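PDB 4Q1K: bacillaene synthase decarboxylase PksI from Bacillus subtilis, which catalyses the decarboxylation of a carrier-tethered 3-methylglutaconyl group to 3-methylcrotonyl during synthesis of the antibiotic bacillaene. Local coordinates for residues P115-Q121 with A135-S141; A161-P166 with E176-N180; T21-V25 with Q50-D54; G85-L91 with I262-Y266. The protein carries 1 engineered substitution. One frame throughout, in Å; residues are numbered along the deposited sequence.

Contact 1: P115-Q121 with A135-S141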
loop_
_atom_site.group_PDB
_atom_site.type_symbol
_atom_site.label_atom_id
_atom_site.label_comp_id
_atom_site.label_asym_id
_atom_site.label_seq_id
_atom_site.Cartn_x
_atom_site.Cartn_y
_atom_site.Cartn_z
ATOM N N PRO B 115 17.022 10.266 -10.671
ATOM C CA PRO B 115 16.681 9.487 -9.481
ATOM C C PRO B 115 17.603 9.846 -8.318
ATOM O O PRO B 115 18.832 10.057 -8.501
ATOM C CB PRO B 115 17.016 8.040 -9.935
ATOM C CG PRO B 115 16.680 8.031 -11.381
ATOM C CD PRO B 115 17.184 9.381 -11.875
ATOM N N VAL B 116 16.991 9.989 -7.148
ATOM C CA VAL B 116 17.782 10.278 -5.938
ATOM C C VAL B 116 17.587 9.040 -4.984
ATOM O O VAL B 116 16.447 8.558 -4.811
ATOM C CB VAL B 116 17.206 11.493 -5.219
ATOM C CG1 VAL B 116 17.934 11.784 -3.910
ATOM C CG2 VAL B 116 17.258 12.710 -6.219
ATOM N N ILE B 117 18.696 8.580 -4.411
ATOM C CA ILE B 117 18.676 7.520 -3.378
ATOM C C ILE B 117 18.956 8.216 -2.046
ATOM O O ILE B 117 20.040 8.784 -1.854
ATOM C CB ILE B 117 19.790 6.507 -3.661
ATOM C CG1 ILE B 117 19.541 5.893 -5.058
ATOM C CG2 ILE B 117 19.940 5.451 -2.489
ATOM C CD1 ILE B 117 20.841 5.307 -5.621
ATOM N N ALA B 118 18.005 8.148 -1.138
ATOM C CA ALA B 118 18.225 8.649 0.248
ATOM C C ALA B 118 18.838 7.484 1.054
ATOM O O ALA B 118 18.131 6.488 1.419
ATOM C CB ALA B 118 16.883 8.989 0.897
ATOM N N ALA B 119 20.154 7.543 1.210
ATOM C CA ALA B 119 20.892 6.490 1.964
ATOM C C ALA B 119 20.875 6.977 3.450
ATOM O O ALA B 119 21.800 7.710 3.895
ATOM C CB ALA B 119 22.324 6.402 1.401
ATOM N N MET B 120 19.866 6.570 4.183
ATOM C CA MET B 120 19.631 7.087 5.566
ATOM C C MET B 120 20.368 6.137 6.480
ATOM O O MET B 120 19.753 5.219 7.133
ATOM C CB MET B 120 18.116 7.112 5.848
ATOM C CG MET B 120 17.354 7.975 4.839
ATOM S SD MET B 120 15.674 8.265 5.585
ATOM C CE MET B 120 14.876 8.993 4.267
ATOM N N GLN B 121 21.698 6.310 6.524
ATOM C CA GLN B 121 22.569 5.397 7.308
ATOM C C GLN B 121 22.435 5.709 8.831
ATOM O O GLN B 121 22.821 4.881 9.678
ATOM C CB GLN B 121 24.035 5.501 6.848
ATOM C CG GLN B 121 24.914 6.547 7.553
ATOM C CD GLN B 121 24.393 8.004 7.489
ATOM O OE1 GLN B 121 23.590 8.402 6.615
ATOM N NE2 GLN B 121 24.825 8.787 8.460
ATOM N N ALA B 135 12.764 11.095 -1.770
ATOM C CA ALA B 135 13.720 10.454 -2.758
ATOM C C ALA B 135 13.042 9.231 -3.395
ATOM O O ALA B 135 12.017 8.741 -2.941
ATOM C CB ALA B 135 14.985 9.992 -2.026
ATOM N N ASP B 136 13.520 8.840 -4.604
ATOM C CA ASP B 136 12.812 7.840 -5.411
ATOM C C ASP B 136 13.116 6.468 -4.804
ATOM O O ASP B 136 12.320 5.563 -4.904
ATOM C CB ASP B 136 13.480 7.888 -6.803
ATOM C CG ASP B 136 13.312 9.283 -7.419
ATOM O OD1 ASP B 136 12.116 9.658 -7.690
ATOM O OD2 ASP B 136 14.266 10.085 -7.377
ATOM N N ILE B 137 14.283 6.356 -4.164
ATOM C CA ILE B 137 14.680 5.080 -3.495
ATOM C C ILE B 137 15.104 5.383 -2.090
ATOM O O ILE B 137 15.949 6.321 -1.905
ATOM C CB ILE B 137 15.818 4.382 -4.230
ATOM C CG1 ILE B 137 15.230 3.864 -5.552
ATOM C CG2 ILE B 137 16.213 3.100 -3.435
ATOM C CD1 ILE B 137 16.283 3.517 -6.596
ATOM N N VAL B 138 14.499 4.750 -1.094
ATOM C CA VAL B 138 14.918 5.115 0.321
ATOM C C VAL B 138 15.585 3.903 0.958
ATOM O O VAL B 138 15.029 2.842 0.858
ATOM C CB VAL B 138 13.664 5.488 1.139
ATOM C CG1 VAL B 138 14.064 5.661 2.656
ATOM C CG2 VAL B 138 13.005 6.788 0.522
ATOM N N ILE B 139 16.698 4.031 1.663
ATOM C CA ILE B 139 17.275 2.834 2.347
ATOM C C ILE B 139 17.421 3.215 3.812
ATOM O O ILE B 139 17.938 4.278 4.083
ATOM C CB ILE B 139 18.728 2.600 1.813
ATOM C CG1 ILE B 139 18.696 2.343 0.284
ATOM C CG2 ILE B 139 19.338 1.354 2.514
ATOM C CD1 ILE B 139 20.084 2.667 -0.366
ATOM N N LEU B 140 16.986 2.398 4.751
ATOM C CA LEU B 140 17.132 2.718 6.141
ATOM C C LEU B 140 18.219 1.853 6.807
ATOM O O LEU B 140 18.551 0.794 6.284
ATOM C CB LEU B 140 15.828 2.421 6.909
ATOM C CG LEU B 140 14.532 3.038 6.344
ATOM C CD1 LEU B 140 13.369 2.589 7.284
ATOM C CD2 LEU B 140 14.651 4.556 6.238
ATOM N N SER B 141 18.700 2.329 7.967
ATOM C CA SER B 141 19.603 1.559 8.798
ATOM C C SER B 141 18.811 0.873 9.933
ATOM O O SER B 141 17.926 1.435 10.591
ATOM C CB SER B 141 20.608 2.525 9.446
ATOM O OG SER B 141 20.947 2.070 10.771
#
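Strands 116-120 and 137-141 run side by side and parallel in the central sheet of the crotonase fold, their axes 10° apart, with I117 paired to I137, A118 to V138 and A119 to I139. The backbone bonds follow the staggered parallel pattern: A118 N donates to I137 O at 2.9 Å, A118 O accepts from I139 N, and I139 O takes M120 N. At the start of the pair V116 O is gripped twice, by D136 N at 2.9 Å, a bent bond, and by the longer but straighter one from I137 N at 3.2 Å, both in its carbonyl plane.

The carboxylate of D136 extends this pairing beyond the strand. V116 N reaches the anti lone pair of D136 OD2 at 2.7 Å, and K227 forms a salt bridge to the same oxygen.

Apolar contacts line both faces. I117 lies beside I137 and sends CG2, anti to its backbone N, to I139 CD1 at 3.5 Å; helix 201-215 covers the face that bears I137, A119 and I139. On the face of A118, V138 and L140, the CB atoms of A118 and A135 meet at 3.6 Å. The extended chain of M120 runs along this face, placing SD 3.9 Å from L140 CD2 and the terminal CE 3.8 Å from V138 CG1.

Contact 2: A161-P166 with E176-N180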
loop_
_atom_site.group_PDB
_atom_site.type_symbol
_atom_site.label_atom_id
_atom_site.label_comp_id
_atom_site.label_asym_id
_atom_site.label_seq_id
_atom_site.Cartn_x
_atom_site.Cartn_y
_atom_site.Cartn_z
ATOM N N ALA B 161 4.774 16.089 4.991
ATOM C CA ALA B 161 4.786 14.797 5.680
ATOM C C ALA B 161 3.420 14.136 5.483
ATOM O O ALA B 161 3.342 12.895 5.368
ATOM C CB ALA B 161 5.054 15.036 7.160
ATOM N N THR B 162 2.302 14.907 5.501
ATOM C CA THR B 162 0.990 14.154 5.457
ATOM C C THR B 162 0.673 13.638 4.069
ATOM O O THR B 162 -0.244 12.817 3.887
ATOM C CB THR B 162 -0.200 15.086 5.906
ATOM O OG1 THR B 162 -0.348 16.164 4.926
ATOM C CG2 THR B 162 0.131 15.717 7.285
ATOM N N PHE B 163 1.462 14.029 3.074
ATOM C CA PHE B 163 1.259 13.464 1.721
ATOM C C PHE B 163 2.300 12.333 1.520
ATOM O O PHE B 163 1.952 11.216 1.105
ATOM C CB PHE B 163 1.513 14.599 0.729
ATOM C CG PHE B 163 1.554 14.113 -0.694
ATOM C CD1 PHE B 163 0.373 13.714 -1.296
ATOM C CD2 PHE B 163 2.769 13.956 -1.368
ATOM C CE1 PHE B 163 0.365 13.265 -2.623
ATOM C CE2 PHE B 163 2.766 13.429 -2.674
ATOM C CZ PHE B 163 1.546 13.074 -3.293
ATOM N N ILE B 164 3.597 12.595 1.844
ATOM C CA ILE B 164 4.666 11.637 1.430
ATOM C C ILE B 164 4.734 10.415 2.335
ATOM O O ILE B 164 5.126 9.316 1.898
ATOM C CB ILE B 164 6.023 12.358 1.272
ATOM C CG1 ILE B 164 7.009 11.542 0.351
ATOM C CG2 ILE B 164 6.617 12.577 2.645
ATOM C CD1 ILE B 164 6.532 11.294 -1.089
ATOM N N VAL B 165 4.342 10.576 3.595
ATOM C CA VAL B 165 4.350 9.394 4.475
ATOM C C VAL B 165 3.316 8.287 4.033
ATOM O O VAL B 165 3.721 7.170 3.883
ATOM C CB VAL B 165 4.314 9.807 5.999
ATOM C CG1 VAL B 165 4.283 8.505 6.880
ATOM C CG2 VAL B 165 5.542 10.726 6.376
ATOM N N PRO B 166 2.031 8.625 3.827
ATOM C CA PRO B 166 1.098 7.651 3.287
ATOM C C PRO B 166 1.582 7.192 1.894
ATOM O O PRO B 166 1.414 6.042 1.535
ATOM C CB PRO B 166 -0.226 8.416 3.170
ATOM C CG PRO B 166 -0.079 9.695 3.994
ATOM C CD PRO B 166 1.414 9.941 4.153
ATOM N N GLU B 176 -0.499 5.969 12.120
ATOM C CA GLU B 176 0.105 5.805 13.410
ATOM C C GLU B 176 1.336 6.698 13.486
ATOM O O GLU B 176 1.574 7.383 14.504
ATOM C CB GLU B 176 0.521 4.282 13.475
ATOM C CG GLU B 176 1.213 3.953 14.757
ATOM C CD GLU B 176 1.735 2.494 14.709
ATOM O OE1 GLU B 176 0.940 1.614 14.369
ATOM O OE2 GLU B 176 2.933 2.267 14.993
ATOM N N ILE B 177 2.167 6.641 12.438
ATOM C CA ILE B 177 3.387 7.493 12.448
ATOM C C ILE B 177 3.104 8.983 12.615
ATOM O O ILE B 177 3.752 9.660 13.419
ATOM C CB ILE B 177 4.206 7.304 11.128
ATOM C CG1 ILE B 177 4.851 5.886 11.206
ATOM C CG2 ILE B 177 5.252 8.423 10.832
ATOM C CD1 ILE B 177 5.437 5.385 9.821
ATOM N N LEU B 178 2.101 9.447 11.925
ATOM C CA LEU B 178 1.825 10.909 11.937
ATOM C C LEU B 178 1.027 11.339 13.189
ATOM O O LEU B 178 1.397 12.402 13.794
ATOM C CB LEU B 178 1.046 11.353 10.692
ATOM C CG LEU B 178 1.825 11.120 9.414
ATOM C CD1 LEU B 178 0.850 11.365 8.214
ATOM C CD2 LEU B 178 2.994 12.157 9.287
ATOM N N LEU B 179 -0.007 10.607 13.576
ATOM C CA LEU B 179 -0.789 11.005 14.775
ATOM C C LEU B 179 0.075 10.876 16.045
ATOM O O LEU B 179 -0.052 11.734 16.952
ATOM C CB LEU B 179 -2.022 10.112 14.935
ATOM C CG LEU B 179 -3.129 10.354 13.873
ATOM C CD1 LEU B 179 -4.082 9.144 14.031
ATOM C CD2 LEU B 179 -3.916 11.606 14.196
ATOM N N ASN B 180 0.805 9.737 16.194
ATOM C CA ASN B 180 1.419 9.490 17.467
ATOM C C ASN B 180 2.880 10.023 17.581
ATOM O O ASN B 180 3.415 10.127 18.723
ATOM C CB ASN B 180 1.406 8.009 17.813
ATOM C CG ASN B 180 1.623 7.756 19.312
ATOM O OD1 ASN B 180 2.305 6.750 19.675
ATOM N ND2 ASN B 180 1.071 8.620 20.178
#
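L178 meets V165 at the heart of this contact between two consecutive helices, and it has the most surface buried there. Its side chain is a knob in a hole formed by A161, T162, V165 and P166. With CG anti to the carbonyl carbon (chi1 -63°), the leucine reaches across to helix 161-169 and divides its two methyl groups over the hole. CD1 lies 3.9 Å from T162 CA and 4.3 Å from P166 CD, whereas CD2 comes to 4.1 Å from both A161 CB and V165 CG2.

V165 slides past L178 in the opposite direction, and its two branches have separate partners. While CG2 touches the leucine, CG1 crosses toward I177 and approaches its CG2 methyl at 4.1 Å. No hydrogen bond links the two segments; the join is mainly aliphatic, with the A161 carbonyl oxygen also against the leucine methyls. The axes of the two short segments come within 10.5 Å, their directions 150° apart, roughly antiparallel.

The T162 hydroxyl is hydrogen-bonded to E245 and to H229 of a neighbouring subunit, and L230 of that subunit also packs on L178, so the pair adjoins the trimer interface. Within the chain, helix 127-133 packs against A161 and V165, and helix 220-252, which carries the active-site H249, covers T162 and F163.

Contact 3: T21-V25 with Q50-D54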
loop_
_atom_site.group_PDB
_atom_site.type_symbol
_atom_site.label_atom_id
_atom_site.label_comp_id
_atom_site.label_asym_id
_atom_site.label_seq_id
_atom_site.Cartn_x
_atom_site.Cartn_y
_atom_site.Cartn_z
ATOM N N THR B 21 29.400 26.149 0.103
ATOM C CA THR B 21 29.928 27.413 0.706
ATOM C C THR B 21 30.210 27.320 2.198
ATOM O O THR B 21 31.276 27.744 2.708
ATOM C CB THR B 21 28.995 28.610 0.409
ATOM O OG1 THR B 21 28.915 28.764 -1.006
ATOM C CG2 THR B 21 29.513 29.936 1.041
ATOM N N HIS B 22 29.249 26.751 2.910
ATOM C CA HIS B 22 29.355 26.680 4.362
ATOM C C HIS B 22 30.146 25.442 4.787
ATOM O O HIS B 22 30.386 25.230 5.971
ATOM C CB HIS B 22 27.976 26.839 5.029
ATOM C CG HIS B 22 27.306 28.141 4.687
ATOM N ND1 HIS B 22 27.797 29.374 5.104
ATOM C CD2 HIS B 22 26.210 28.410 3.935
ATOM C CE1 HIS B 22 27.008 30.337 4.650
ATOM N NE2 HIS B 22 26.038 29.780 3.937
ATOM N N SER B 23 30.618 24.681 3.802
ATOM C CA SER B 23 31.307 23.432 4.076
ATOM C C SER B 23 30.501 22.436 4.904
ATOM O O SER B 23 31.112 21.587 5.529
ATOM C CB SER B 23 32.627 23.716 4.809
ATOM O OG SER B 23 33.628 24.086 3.896
ATOM N N VAL B 24 29.161 22.507 4.953
ATOM C CA VAL B 24 28.492 21.485 5.754
ATOM C C VAL B 24 27.796 20.500 4.807
ATOM O O VAL B 24 27.177 19.568 5.274
ATOM C CB VAL B 24 27.563 22.038 6.876
ATOM C CG1 VAL B 24 28.404 22.835 7.922
ATOM C CG2 VAL B 24 26.379 22.832 6.312
ATOM N N VAL B 25 27.940 20.711 3.489
ATOM C CA VAL B 25 27.565 19.654 2.487
ATOM C C VAL B 25 28.813 19.354 1.662
ATOM O O VAL B 25 29.479 20.278 1.176
ATOM C CB VAL B 25 26.348 20.000 1.625
ATOM C CG1 VAL B 25 26.178 19.088 0.411
ATOM C CG2 VAL B 25 25.054 20.108 2.422
ATOM N N GLN B 50 20.855 27.183 9.279
ATOM C CA GLN B 50 20.882 28.051 8.077
ATOM C C GLN B 50 21.973 27.578 7.112
ATOM O O GLN B 50 21.762 27.564 5.883
ATOM C CB GLN B 50 21.182 29.554 8.472
ATOM C CG GLN B 50 20.892 30.495 7.301
ATOM C CD GLN B 50 19.438 30.358 6.848
ATOM O OE1 GLN B 50 18.518 30.550 7.642
ATOM N NE2 GLN B 50 19.214 29.948 5.603
ATOM N N GLU B 51 23.092 27.070 7.654
ATOM C CA GLU B 51 24.224 26.667 6.779
ATOM C C GLU B 51 23.811 25.404 5.963
ATOM O O GLU B 51 24.063 25.310 4.726
ATOM C CB GLU B 51 25.462 26.372 7.595
ATOM C CG GLU B 51 26.119 27.645 8.208
ATOM C CD GLU B 51 25.435 28.107 9.519
ATOM O OE1 GLU B 51 24.645 27.342 10.204
ATOM O OE2 GLU B 51 25.650 29.304 9.882
ATOM N N LEU B 52 23.211 24.452 6.667
ATOM C CA LEU B 52 22.807 23.184 6.007
ATOM C C LEU B 52 21.752 23.499 5.001
ATOM O O LEU B 52 21.747 22.947 3.898
ATOM C CB LEU B 52 22.345 22.088 7.021
ATOM C CG LEU B 52 22.030 20.728 6.325
ATOM C CD1 LEU B 52 23.270 20.133 5.623
ATOM C CD2 LEU B 52 21.532 19.719 7.378
ATOM N N THR B 53 20.828 24.363 5.363
ATOM C CA THR B 53 19.743 24.743 4.458
ATOM C C THR B 53 20.323 25.374 3.162
ATOM O O THR B 53 20.002 24.931 2.025
ATOM C CB THR B 53 18.815 25.760 5.181
ATOM O OG1 THR B 53 18.182 25.072 6.267
ATOM C CG2 THR B 53 17.751 26.336 4.205
ATOM N N ASP B 54 21.177 26.396 3.301
ATOM C CA ASP B 54 21.794 27.025 2.123
ATOM C C ASP B 54 22.649 26.022 1.303
ATOM O O ASP B 54 22.592 26.032 0.066
ATOM C CB ASP B 54 22.759 28.160 2.519
ATOM C CG ASP B 54 22.087 29.349 3.228
ATOM O OD1 ASP B 54 20.862 29.530 3.080
ATOM O OD2 ASP B 54 22.848 30.111 3.912
#
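The imidazole of H22 overlaps the aliphatic part of E51, whose CG lies 4.1 Å from the ring centroid in an off-centre CH-pi contact, 29° from the ring normal. The two side chains cross at about a right angle, and their CB atoms are 3.6 Å apart. E51 bends at its second torsion (chi2 82°), which turns its carboxylate away from the loop and leaves the methylenes against the histidine.

One helical turn further on, D54 meets the other end of the ring. H22 NE2 makes a weak bond to D54 OD2 at 3.2 Å, bent to 128° at the hydrogen. The second carboxylate oxygen, D54 OD1, accepts from Q50 NE2 at 3.0 Å; this donor stands well above the carboxylate plane. Q50, with a weaker contribution from H22, probably limits the rotation of the carboxylate.

Further along the loop, V24 presses its CG2 methyl on the helix backbone, 3.6 Å from L52 N. V25 continues the apolar strip, its CG2 lying 3.7 Å from L52 CD1, with the two side chains crossing nearly at right angles.

D55, the next residue of the helix, accepts from the backbone N atoms of H22 and V24. The loop is thereby fastened to the first turns of helix 50-65 just before strand 25-31, one of the two edge strands of the six-stranded sheet within this chain, and V25 also packs on L56 and A59 of that helix.

Contact 4: G85-L91 with I262-Y266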
loop_
_atom_site.group_PDB
_atom_site.type_symbol
_atom_site.label_atom_id
_atom_site.label_comp_id
_atom_site.label_asym_id
_atom_site.label_seq_id
_atom_site.Cartn_x
_atom_site.Cartn_y
_atom_site.Cartn_z
ATOM N N GLY B 85 13.998 20.199 11.847
ATOM C CA GLY B 85 14.089 21.662 12.209
ATOM C C GLY B 85 15.005 21.825 13.434
ATOM O O GLY B 85 14.984 21.009 14.335
ATOM N N THR B 86 15.806 22.896 13.526
ATOM C CA THR B 86 16.474 23.180 14.784
ATOM C C THR B 86 15.427 23.681 15.821
ATOM O O THR B 86 14.285 24.060 15.419
ATOM C CB THR B 86 17.529 24.282 14.605
ATOM O OG1 THR B 86 16.859 25.473 14.165
ATOM C CG2 THR B 86 18.575 23.842 13.494
ATOM N N GLN B 87 15.848 23.755 17.096
ATOM C CA GLN B 87 14.939 24.195 18.151
ATOM C C GLN B 87 14.567 25.666 17.829
ATOM O O GLN B 87 13.404 26.056 17.858
ATOM C CB GLN B 87 15.606 24.030 19.484
ATOM C CG GLN B 87 14.684 24.417 20.645
ATOM C CD GLN B 87 15.332 24.102 21.995
ATOM O OE1 GLN B 87 16.530 24.107 22.111
ATOM N NE2 GLN B 87 14.543 23.776 22.989
ATOM N N GLU B 88 15.577 26.443 17.438
ATOM C CA GLU B 88 15.346 27.868 17.144
ATOM C C GLU B 88 14.442 28.018 15.911
ATOM O O GLU B 88 13.499 28.822 15.900
ATOM C CB GLU B 88 16.681 28.596 16.953
ATOM C CG GLU B 88 16.572 30.050 16.560
ATOM C CD GLU B 88 16.009 30.976 17.664
ATOM O OE1 GLU B 88 15.441 30.513 18.713
ATOM O OE2 GLU B 88 16.128 32.221 17.468
ATOM N N GLY B 89 14.700 27.208 14.868
ATOM C CA GLY B 89 13.799 27.173 13.699
ATOM C C GLY B 89 12.360 26.910 14.059
ATOM O O GLY B 89 11.430 27.567 13.532
ATOM N N LEU B 90 12.138 25.907 14.891
ATOM C CA LEU B 90 10.743 25.588 15.255
ATOM C C LEU B 90 10.114 26.699 16.097
ATOM O O LEU B 90 8.919 27.016 15.948
ATOM C CB LEU B 90 10.690 24.262 16.055
ATOM C CG LEU B 90 11.148 23.052 15.190
ATOM C CD1 LEU B 90 11.170 21.905 16.155
ATOM C CD2 LEU B 90 10.199 22.817 14.027
ATOM N N LEU B 91 10.918 27.327 16.958
ATOM C CA LEU B 91 10.377 28.363 17.854
ATOM C C LEU B 91 9.987 29.598 17.016
ATOM O O LEU B 91 9.072 30.333 17.376
ATOM C CB LEU B 91 11.460 28.814 18.903
ATOM C CG LEU B 91 11.611 27.770 20.010
ATOM C CD1 LEU B 91 12.829 27.925 20.902
ATOM C CD2 LEU B 91 10.294 27.752 20.813
ATOM N N ILE B 262 8.357 22.585 22.674
ATOM C CA ILE B 262 9.622 22.705 21.940
ATOM C C ILE B 262 10.743 22.971 22.912
ATOM O O ILE B 262 11.831 22.435 22.779
ATOM C CB ILE B 262 9.592 23.833 20.879
ATOM C CG1 ILE B 262 8.520 23.538 19.818
ATOM C CG2 ILE B 262 10.953 24.083 20.253
ATOM C CD1 ILE B 262 8.284 24.712 18.867
ATOM N N LYS B 263 10.517 23.863 23.876
ATOM C CA LYS B 263 11.595 24.149 24.801
ATOM C C LYS B 263 11.833 23.034 25.718
ATOM O O LYS B 263 12.993 22.768 26.041
ATOM C CB LYS B 263 11.271 25.414 25.605
ATOM C CG LYS B 263 11.490 26.623 24.738
ATOM C CD LYS B 263 11.638 27.840 25.601
ATOM C CE LYS B 263 10.335 28.573 25.651
ATOM N NZ LYS B 263 10.559 29.907 26.302
ATOM N N GLY B 264 10.749 22.347 26.124
ATOM C CA GLY B 264 10.848 21.236 27.096
ATOM C C GLY B 264 11.352 19.927 26.530
ATOM O O GLY B 264 12.052 19.187 27.221
ATOM N N LEU B 265 10.940 19.593 25.308
ATOM C CA LEU B 265 11.084 18.179 24.873
ATOM C C LEU B 265 12.074 18.050 23.704
ATOM O O LEU B 265 12.305 16.917 23.201
ATOM C CB LEU B 265 9.691 17.616 24.380
ATOM C CG LEU B 265 8.539 17.781 25.396
ATOM C CD1 LEU B 265 7.231 17.280 24.830
ATOM C CD2 LEU B 265 8.897 17.088 26.669
ATOM N N TYR B 266 12.614 19.172 23.228
ATOM C CA TYR B 266 13.496 19.096 22.046
ATOM C C TYR B 266 14.745 18.267 22.413
ATOM O O TYR B 266 15.107 17.467 21.504
ATOM C CB TYR B 266 13.971 20.506 21.577
ATOM C CG TYR B 266 14.650 20.440 20.224
ATOM C CD1 TYR B 266 16.059 20.232 20.117
ATOM C CD2 TYR B 266 13.914 20.615 19.035
ATOM C CE1 TYR B 266 16.654 20.180 18.866
ATOM C CE2 TYR B 266 14.520 20.523 17.761
ATOM C CZ TYR B 266 15.876 20.302 17.701
ATOM O OH TYR B 266 16.526 20.224 16.492
#
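Y266 and Q87 each bring a polar group to a backbone carbonyl across this contact. The phenol OH of Y266 donates to G85 O at 2.8 Å, on a lone pair in the carbonyl plane. In the other direction Q87 NE2 donates to I262 O at 3.0 Å; here the approach is less direct, with the N-H bent to 141° and the nitrogen 35° out of the carbonyl plane. I262 O also receives a weak bond from Y266 N.

The glutamine reaches this carbonyl because CG is anti to the backbone N (chi1 -178°) and the chain beyond is extended. On the way its CB sits over the centre of the Y266 ring, 3.7 Å from the centroid, a CH-pi contact to one face.

The tyrosine and glutamine join the start of helix 87-94 to the end of helix 256-265, the closing helix of this crotonase-family chain; the side chain of L90 is about 7 Å from that of the active-site H249. T86 is the N-cap of helix 87-94: its OG1 accepts from G89 N, while T86 O accepts from L90 N within the first turn.

Apolar contacts accompany these bonds. I262 CD1 meets L90 CB at 3.7 Å, and its CG2 lies against L91 CG. L90 CD1 reaches the edge of the Y266 ring, 4.0 Å from CE2.

In the fold
Contact 3 closes first along the chain, before the others open; contact 4 spans the longest stretch, from helix 87-94 to the C-terminal helix 256-265, and contacts 1 and 2 follow one another within that span. Contact 1 is the innermost, its centre about 9 Å from the chain centre, in the six-stranded core sheet whose edge strand 25-31 begins beside contact 3. Contacts 1 and 2 have centres about 18 Å apart, and helix 220-252 touches both. Contacts 2 and 3 lie on opposite sides of the chain centre, their centres about 28 Å apart. Contact 2 sits beside the trimer interface; the side chains of its T162 and of L90 in contact 4 come within about 8 Å of that of active-site H249.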